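Local coordinates for putative mandelate racemase (PDB 2OX4), which is a putative dehydratase of the enolase superfamily that binds magnesium and probably acts as a lyase, at the interface of chains A and B and the interface of chains A and C. Coordinates in Å, arbitrary orientation; residue numbers count along the deposited sequence, not the author numbering. Chains: chain A/B/C, Putative mandelate racemase.

Contact 1: the interface of chains A and B. Residues chain A 47, 50, 90; chain B 50, 53-54, 90-91.
A:Val90 and B:Val90, each in the first turn of helix 89-110, meet almost on the two-fold axis of the A-B pair, where their CB atoms stand 3.9 Å apart and the side chains cross at about a right angle. This is the tight part of the contact, A:Val90 losing 39 Å² of surface to B and A:Ala50 29 Å². In both valines CG1 lies anti to the backbone N (chi1 -179° in A, 177° in B), which turns it toward the partner's Ala50: A:Val90 CG1 comes to B:Ala50 CB at 4.0 Å, and B:Val90 CG1 reaches A:Ala50 CB in the same way. The two alanines also exchange contacts, the methyl CB of A:Ala50 resting 3.5 Å from the backbone O of B:Ala50, with the reverse pair matching it. Such small side chains let helix 48-62 of A lie close against helix 48-59 of B. Coverage falls away from the valines. There B:Ile54, with 12 Å² hidden, sends its ethyl branch past A:Ala50, and its terminal CD1 touches A:Gly47 CA at 3.8 Å; A:Gly47 loses only 8 Å² of surface to B. B:Ile91, with 10 Å² hidden, offers the end of its chain, CD1, to A:Val90 CG2 at 4.0 Å. By pairing the helices of two N-terminal domains around the axis, this apolar patch probably helps hold subunits A and B together, if this pair exists outside the crystal.

Contact 2: the interface of chains A and C. Residues chain A 71-72; chain C 118-119, 121-122, 334, 336.
A:Glu71 and A:Ala72, in the first turn of helix 70-79, sit against loops of chain C in this member of the mandelate racemase/muconate lactonizing enzyme family. The A:Glu71 side chain leaves beside its own backbone N (chi1 -74°) and bends again at chi2, laying CB and CG across the peptide oxygens of C:Gly119 and C:Ala334. Its CG is 3.4 Å from C:Ala334 O and also touches the CA of C:Gly119. Further along, the A:Glu71 side chain crosses C:Pro336 obliquely, its carboxylate OE1 4.0 Å from the ring carbon CD. C:Asn122 approaches the same helix turn with its carboxamide: chi1 -73° puts CG beside the backbone N, and the group reaches both residues, OD1 lying 3.6 Å from A:Ala72 CA and ND2 pointing to A:Glu71 CB at 3.8 Å. The methyl CB of A:Ala72 faces C:Lys121 O at 3.4 Å, with C:Asn122 OD1 more distant. The C:Lys121 side chain itself runs away from chain A. At the helix start, A:Glu71 N donates to C:Gly119 O over 3.1 Å, in the carbonyl plane and on a lone pair. Carbonyls gathered at a helix N-terminus would probably be favourably placed against its dipole. C:Gly119 adopts a positive phi (113°) in presenting this oxygen. Water 1, linked to A:Ala72 N at 2.9 Å, joins it to the oxygens of both C:Gly119 and C:Lys121.

Contact 3: the interface of chains A and B. Residues chain A 78, 85, 273, 276; chain B 245, 247-248.
The indole of A:Trp273 receives B:Leu247 CD1 on one face, 3.8 Å above the plane and toward the rim. The same face also takes CZ of A:Phe78, a neighbour from its own chain. B:Leu247 crosses the A:Trp273 side chain at about a right angle, with its CB 3.5 Å from the pyrrole carbon CD1 of A:Trp273, while its methyl CD1 sits beside the junction of indole and phenyl, touching both. A:Phe78, with CG anti to its backbone N (chi1 -171°), points back at the leucine from the opposite direction and meets that methyl through CE1 at 3.7 Å. A further flat group is the amide of A:Gln85, whose NE2 donates to the hydroxyl OG1 of B:Thr245 over 3.0 Å, the acceptor only 11° out of the amide plane. The B:Thr245 methyl CG2 is turned toward A:Phe78. Loop 245-248 follows the strand that carries magnesium ligand B:Glu241, and helix 271-280 follows ligand A:Glu267, so the contact may help steady segments next to the metal sites of both subunits. At the far end, the methyl CD2 of A:Leu276 lies against the carboxamide of B:Asn248. Water 2 spans the backbones, 2.7 Å from A:Trp273 O and 2.9 Å from B:Leu247 O.

Contact 4: the interface of chains A and B. Residues chain A 41-42, 44-46; chain B 81-83.
B:Trp83 lies at the apolar centre, with CG2 of A:Ile42 on one face of its indole and the edge of its own neighbour B:Phe82, through CD2, on the other. The A:Ile42 methyl makes a CH-pi contact, 3.7 Å from the centroid of the five-membered ring. A:Tyr44 closes the cluster: its chi1 of 58° sets CG between the backbone N and carbonyl carbon, standing the phenol against both aromatic residues of B. One face of the phenol takes the benzo-ring carbon CZ2 of B:Trp83, 3.7 Å from A:Tyr44 CZ. Toward B:Phe82 the phenol works as an edge, pushing CE1 over the phenyl face to 3.5 Å from B:Phe82 CE2, the planes inclined by 59°. Outward, A:Val46 CB packs on B:Thr81 CB at 3.8 Å. The polar rim is largely main chain, and these partners lie in the loop 41-46 of A and the segment 81-83 of B, probably fastening one N-terminal domain to the other. A:Val46 N donates to B:Thr81 O over 3.0 Å, nearly straight. The indole N-H of B:Trp83 is fixed by the backbone oxygen of A:Tyr44: NE1 to O is 2.8 Å, with O only 7° out of the indole plane.

Contact 1: the interface of chains A and B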
loop_
_atom_site.group_PDB
_atom_site.type_symbol
_atom_site.label_atom_id
_atom_site.label_comp_id
_atom_site.label_asym_id
_atom_site.label_seq_id
_atom_site.Cartn_x
_atom_site.Cartn_y
_atom_site.Cartn_z
ATOM N N GLY A 47 -9.982 17.670 34.176
ATOM C CA GLY A 47 -9.005 16.601 34.433
ATOM C C GLY A 47 -7.846 16.962 35.349
ATOM O O GLY A 47 -7.042 16.096 35.694
ATOM N N ALA A 50 -6.941 14.666 38.189
ATOM C CA ALA A 50 -6.258 13.465 37.732
ATOM C C ALA A 50 -4.746 13.713 37.631
ATOM O O ALA A 50 -3.952 12.841 38.008
ATOM C CB ALA A 50 -6.833 12.999 36.389
ATOM N N VAL A 90 -3.179 11.988 30.917
ATOM C CA VAL A 90 -2.791 12.123 32.327
ATOM C C VAL A 90 -1.480 11.384 32.587
ATOM O O VAL A 90 -0.589 11.917 33.260
ATOM C CB VAL A 90 -3.908 11.657 33.279
ATOM C CG1 VAL A 90 -3.500 11.825 34.740
ATOM C CG2 VAL A 90 -5.205 12.441 33.011
ATOM N N ALA B 50 -4.882 8.960 40.208
ATOM C CA ALA B 50 -5.323 9.674 39.010
ATOM C C ALA B 50 -6.754 9.281 38.621
ATOM O O ALA B 50 -7.541 10.132 38.223
ATOM C CB ALA B 50 -4.360 9.415 37.857
ATOM N N GLY B 53 -9.036 11.044 40.939
ATOM C CA GLY B 53 -9.113 12.452 40.540
ATOM C C GLY B 53 -9.970 12.703 39.312
ATOM O O GLY B 53 -10.749 13.650 39.285
ATOM N N ILE B 54 -9.832 11.864 38.280
ATOM C CA ILE B 54 -10.650 12.045 37.084
ATOM C C ILE B 54 -12.150 11.896 37.383
ATOM O O ILE B 54 -12.978 12.625 36.840
ATOM C CB ILE B 54 -10.175 11.163 35.878
ATOM C CG1 ILE B 54 -10.702 11.723 34.549
ATOM C CG2 ILE B 54 -10.633 9.717 36.012
ATOM C CD1 ILE B 54 -10.021 12.995 34.103
ATOM N N VAL B 90 -6.357 6.973 31.940
ATOM C CA VAL B 90 -7.113 7.571 33.029
ATOM C C VAL B 90 -8.368 8.244 32.480
ATOM O O VAL B 90 -9.457 8.106 33.049
ATOM C CB VAL B 90 -6.235 8.582 33.818
ATOM C CG1 VAL B 90 -7.065 9.284 34.930
ATOM C CG2 VAL B 90 -5.015 7.881 34.397
ATOM N N ILE B 91 -8.201 8.970 31.373
ATOM C CA ILE B 91 -9.313 9.653 30.705
ATOM C C ILE B 91 -10.449 8.654 30.457
ATOM O O ILE B 91 -11.593 8.900 30.853
ATOM C CB ILE B 91 -8.855 10.342 29.376
ATOM C CG1 ILE B 91 -7.880 11.511 29.648
ATOM C CG2 ILE B 91 -10.050 10.770 28.513
ATOM C CD1 ILE B 91 -8.382 12.584 30.598
#

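Contact 2: the interface of chains A and C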
loop_
_atom_site.group_PDB
_atom_site.type_symbol
_atom_site.label_atom_id
_atom_site.label_comp_id
_atom_site.label_asym_id
_atom_site.label_seq_id
_atom_site.Cartn_x
_atom_site.Cartn_y
_atom_site.Cartn_z
ATOM N N GLU A 71 16.832 9.868 31.597
ATOM C CA GLU A 71 16.463 8.802 30.640
ATOM C C GLU A 71 15.887 7.567 31.358
ATOM O O GLU A 71 14.840 7.037 30.975
ATOM C CB GLU A 71 17.665 8.390 29.767
ATOM C CG GLU A 71 18.062 9.396 28.687
ATOM C CD GLU A 71 17.004 9.588 27.608
ATOM O OE1 GLU A 71 16.314 8.619 27.220
ATOM O OE2 GLU A 71 16.882 10.720 27.127
ATOM N N ALA A 72 16.582 7.119 32.400
ATOM C CA ALA A 72 16.179 5.942 33.164
ATOM C C ALA A 72 14.875 6.168 33.901
ATOM O O ALA A 72 14.049 5.260 33.986
ATOM C CB ALA A 72 17.266 5.549 34.153
ATOM N N LEU C 118 24.166 13.216 28.712
ATOM C CA LEU C 118 23.354 12.519 27.712
ATOM C C LEU C 118 22.070 11.920 28.297
ATOM O O LEU C 118 21.322 11.239 27.589
ATOM C CB LEU C 118 24.174 11.400 27.071
ATOM C CG LEU C 118 25.413 11.766 26.253
ATOM C CD1 LEU C 118 26.114 10.463 25.805
ATOM C CD2 LEU C 118 25.052 12.653 25.056
ATOM N N GLY C 119 21.823 12.169 29.580
ATOM C CA GLY C 119 20.625 11.661 30.257
ATOM C C GLY C 119 20.865 10.616 31.338
ATOM O O GLY C 119 19.918 10.037 31.864
ATOM N N LYS C 121 22.730 7.219 33.526
ATOM C CA LYS C 121 22.916 5.771 33.391
ATOM C C LYS C 121 21.570 5.066 33.318
ATOM O O LYS C 121 20.638 5.445 34.032
ATOM C CB LYS C 121 23.642 5.228 34.625
ATOM C CG LYS C 121 25.143 5.381 34.576
ATOM C CD LYS C 121 25.802 4.641 35.727
ATOM C CE LYS C 121 27.296 4.931 35.733
ATOM N NZ LYS C 121 27.822 4.940 37.119
ATOM N N ASN C 122 21.498 4.003 32.508
ATOM C CA ASN C 122 20.315 3.151 32.437
ATOM C C ASN C 122 20.570 1.752 32.990
ATOM O O ASN C 122 19.648 0.930 33.072
ATOM C CB ASN C 122 19.823 3.046 30.993
ATOM C CG ASN C 122 19.155 4.326 30.515
ATOM O OD1 ASN C 122 17.935 4.399 30.422
ATOM N ND2 ASN C 122 19.965 5.344 30.193
ATOM N N ALA C 334 23.764 5.515 28.323
ATOM C CA ALA C 334 22.760 6.591 28.426
ATOM C C ALA C 334 21.444 6.335 27.695
ATOM O O ALA C 334 20.523 7.157 27.789
ATOM C CB ALA C 334 23.370 7.929 27.955
ATOM N N PRO C 336 18.017 3.702 26.998
ATOM C CA PRO C 336 17.302 2.550 27.575
ATOM C C PRO C 336 17.352 1.268 26.724
ATOM O O PRO C 336 17.279 0.162 27.273
ATOM C CB PRO C 336 15.852 3.051 27.688
ATOM C CG PRO C 336 15.740 4.138 26.665
ATOM C CD PRO C 336 17.096 4.772 26.568
HETATM O O HOH W 1 19.311 7.832 33.106
#

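Contact 3: the interface of chains A and B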
loop_
_atom_site.group_PDB
_atom_site.type_symbol
_atom_site.label_atom_id
_atom_site.label_comp_id
_atom_site.label_asym_id
_atom_site.label_seq_id
_atom_site.Cartn_x
_atom_site.Cartn_y
_atom_site.Cartn_z
ATOM N N PHE A 78 7.558 4.970 32.267
ATOM C CA PHE A 78 6.960 4.350 31.079
ATOM C C PHE A 78 6.693 2.844 31.259
ATOM O O PHE A 78 5.595 2.358 30.949
ATOM C CB PHE A 78 7.882 4.589 29.872
ATOM C CG PHE A 78 7.292 4.181 28.546
ATOM C CD1 PHE A 78 5.978 4.503 28.209
ATOM C CD2 PHE A 78 8.083 3.518 27.612
ATOM C CE1 PHE A 78 5.453 4.128 26.964
ATOM C CE2 PHE A 78 7.564 3.147 26.375
ATOM C CZ PHE A 78 6.249 3.449 26.059
ATOM N N GLN A 85 2.649 2.088 29.605
ATOM C CA GLN A 85 2.642 1.390 28.318
ATOM C C GLN A 85 1.316 1.420 27.574
ATOM O O GLN A 85 1.281 1.122 26.386
ATOM C CB GLN A 85 3.135 -0.057 28.482
ATOM C CG GLN A 85 4.658 -0.151 28.672
ATOM C CD GLN A 85 5.068 -1.521 29.153
ATOM O OE1 GLN A 85 5.046 -1.796 30.354
ATOM N NE2 GLN A 85 5.425 -2.403 28.214
ATOM N N TRP A 273 5.362 8.259 20.422
ATOM C CA TRP A 273 4.397 7.277 19.942
ATOM C C TRP A 273 3.127 7.965 19.459
ATOM O O TRP A 273 2.486 7.500 18.521
ATOM C CB TRP A 273 4.040 6.294 21.062
ATOM C CG TRP A 273 5.134 5.319 21.368
ATOM C CD1 TRP A 273 5.254 4.058 20.863
ATOM C CD2 TRP A 273 6.255 5.507 22.251
ATOM N NE1 TRP A 273 6.380 3.450 21.365
ATOM C CE2 TRP A 273 7.009 4.315 22.226
ATOM C CE3 TRP A 273 6.692 6.564 23.062
ATOM C CZ2 TRP A 273 8.176 4.150 22.980
ATOM C CZ3 TRP A 273 7.861 6.403 23.801
ATOM C CH2 TRP A 273 8.589 5.205 23.751
ATOM N N LEU A 276 4.199 9.818 15.962
ATOM C CA LEU A 276 4.630 8.885 14.912
ATOM C C LEU A 276 3.675 8.745 13.718
ATOM O O LEU A 276 4.104 8.983 12.585
ATOM C CB LEU A 276 5.010 7.516 15.495
ATOM C CG LEU A 276 5.370 6.442 14.446
ATOM C CD1 LEU A 276 6.648 6.798 13.696
ATOM C CD2 LEU A 276 5.453 5.073 15.117
ATOM N N THR B 245 4.699 -3.697 23.855
ATOM C CA THR B 245 4.066 -2.428 24.213
ATOM C C THR B 245 3.017 -2.061 23.149
ATOM O O THR B 245 3.334 -2.028 21.959
ATOM C CB THR B 245 5.129 -1.306 24.325
ATOM O OG1 THR B 245 6.006 -1.579 25.437
ATOM C CG2 THR B 245 4.463 0.067 24.544
ATOM N N LEU B 247 1.555 0.723 22.314
ATOM C CA LEU B 247 1.576 2.124 21.821
ATOM C C LEU B 247 1.938 2.376 20.340
ATOM O O LEU B 247 1.497 3.375 19.772
ATOM C CB LEU B 247 2.478 2.988 22.718
ATOM C CG LEU B 247 1.913 3.608 23.991
ATOM C CD1 LEU B 247 2.836 4.749 24.430
ATOM C CD2 LEU B 247 0.499 4.151 23.789
ATOM N N ASN B 248 2.737 1.502 19.724
ATOM C CA ASN B 248 2.959 1.520 18.256
ATOM C C ASN B 248 2.275 0.274 17.671
ATOM O O ASN B 248 2.921 -0.776 17.549
ATOM C CB ASN B 248 4.482 1.512 17.925
ATOM C CG ASN B 248 4.791 1.562 16.411
ATOM O OD1 ASN B 248 3.896 1.516 15.562
ATOM N ND2 ASN B 248 6.080 1.669 16.079
HETATM O O HOH W 2 2.543 4.983 17.638
#

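Contact 4: the interface of chains A and B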
loop_
_atom_site.group_PDB
_atom_site.type_symbol
_atom_site.label_atom_id
_atom_site.label_comp_id
_atom_site.label_asym_id
_atom_site.label_seq_id
_atom_site.Cartn_x
_atom_site.Cartn_y
_atom_site.Cartn_z
ATOM N N GLY A 41 0.570 19.847 32.053
ATOM C CA GLY A 41 -0.120 20.750 31.115
ATOM C C GLY A 41 -1.628 20.549 31.033
ATOM O O GLY A 41 -2.187 20.599 29.933
ATOM N N ILE A 42 -2.273 20.283 32.174
ATOM C CA ILE A 42 -3.726 20.069 32.235
ATOM C C ILE A 42 -4.405 21.201 33.047
ATOM O O ILE A 42 -5.331 20.969 33.835
ATOM C CB ILE A 42 -4.073 18.642 32.806
ATOM C CG1 ILE A 42 -3.105 17.584 32.250
ATOM C CG2 ILE A 42 -5.515 18.245 32.480
ATOM C CD1 ILE A 42 -3.573 16.146 32.403
ATOM N N TYR A 44 -6.302 23.700 32.052
ATOM C CA TYR A 44 -7.629 24.065 31.564
ATOM C C TYR A 44 -8.393 22.790 31.175
ATOM O O TYR A 44 -7.834 21.697 31.209
ATOM C CB TYR A 44 -7.517 25.042 30.380
ATOM C CG TYR A 44 -6.715 24.497 29.208
ATOM C CD1 TYR A 44 -7.358 24.032 28.063
ATOM C CD2 TYR A 44 -5.309 24.441 29.248
ATOM C CE1 TYR A 44 -6.630 23.524 26.987
ATOM C CE2 TYR A 44 -4.576 23.925 28.176
ATOM C CZ TYR A 44 -5.244 23.475 27.051
ATOM O OH TYR A 44 -4.531 22.970 25.981
ATOM N N GLY A 45 -9.670 22.934 30.834
ATOM C CA GLY A 45 -10.539 21.782 30.635
ATOM C C GLY A 45 -10.745 20.966 31.901
ATOM O O GLY A 45 -10.542 21.450 33.024
ATOM N N VAL A 46 -11.156 19.716 31.723
ATOM C CA VAL A 46 -11.624 18.904 32.845
ATOM C C VAL A 46 -10.647 17.732 33.024
ATOM O O VAL A 46 -10.483 16.918 32.119
ATOM C CB VAL A 46 -13.071 18.383 32.597
ATOM C CG1 VAL A 46 -13.570 17.545 33.797
ATOM C CG2 VAL A 46 -14.033 19.555 32.309
ATOM N N THR B 81 -14.805 17.808 27.625
ATOM C CA THR B 81 -13.786 17.873 28.673
ATOM C C THR B 81 -12.432 18.390 28.171
ATOM O O THR B 81 -11.516 18.625 28.965
ATOM C CB THR B 81 -13.581 16.485 29.294
ATOM O OG1 THR B 81 -13.203 15.564 28.261
ATOM C CG2 THR B 81 -14.873 16.005 29.957
ATOM N N PHE B 82 -12.332 18.568 26.856
ATOM C CA PHE B 82 -11.081 18.866 26.142
ATOM C C PHE B 82 -10.130 17.675 26.060
ATOM O O PHE B 82 -9.716 17.283 24.964
ATOM C CB PHE B 82 -10.351 20.130 26.651
ATOM C CG PHE B 82 -9.418 20.726 25.621
ATOM C CD1 PHE B 82 -9.922 21.523 24.603
ATOM C CD2 PHE B 82 -8.057 20.437 25.638
ATOM C CE1 PHE B 82 -9.081 22.071 23.632
ATOM C CE2 PHE B 82 -7.204 20.962 24.661
ATOM C CZ PHE B 82 -7.717 21.782 23.660
ATOM N N TRP B 83 -9.804 17.089 27.211
ATOM C CA TRP B 83 -8.841 15.987 27.249
ATOM C C TRP B 83 -9.405 14.666 26.765
ATOM O O TRP B 83 -8.637 13.775 26.400
ATOM C CB TRP B 83 -8.183 15.878 28.631
ATOM C CG TRP B 83 -7.659 17.222 28.999
ATOM C CD1 TRP B 83 -8.148 18.070 29.960
ATOM C CD2 TRP B 83 -6.611 17.926 28.331
ATOM N NE1 TRP B 83 -7.443 19.258 29.940
ATOM C CE2 TRP B 83 -6.490 19.193 28.957
ATOM C CE3 TRP B 83 -5.742 17.605 27.276
ATOM C CZ2 TRP B 83 -5.538 20.131 28.566
ATOM C CZ3 TRP B 83 -4.788 18.548 26.887
ATOM C CH2 TRP B 83 -4.692 19.787 27.538
#

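Contacts 1, 3 and 4 are patches of one two-fold A-B interface. Contacts 1 and 4 are neighbours, their C-alpha centres about 10 Å apart: chain A's loop 41-46 of contact 4 runs directly into A:Gly47 and helix 48-62 of contact 1, which also draws on helix 89-110. Contact 3 has its C-alpha centre about 19 and 22 Å from those of contacts 1 and 4. Contact 2 belongs to the separate A-C interface, about 18 Å from contact 3 between C-alpha centres, yet helix 70-79 serves both: its start faces C and its end faces B. One subunit thus joins two partners, consistent with the eight-copy deposited assembly, though the coordinates alone do not prove an octamer in solution.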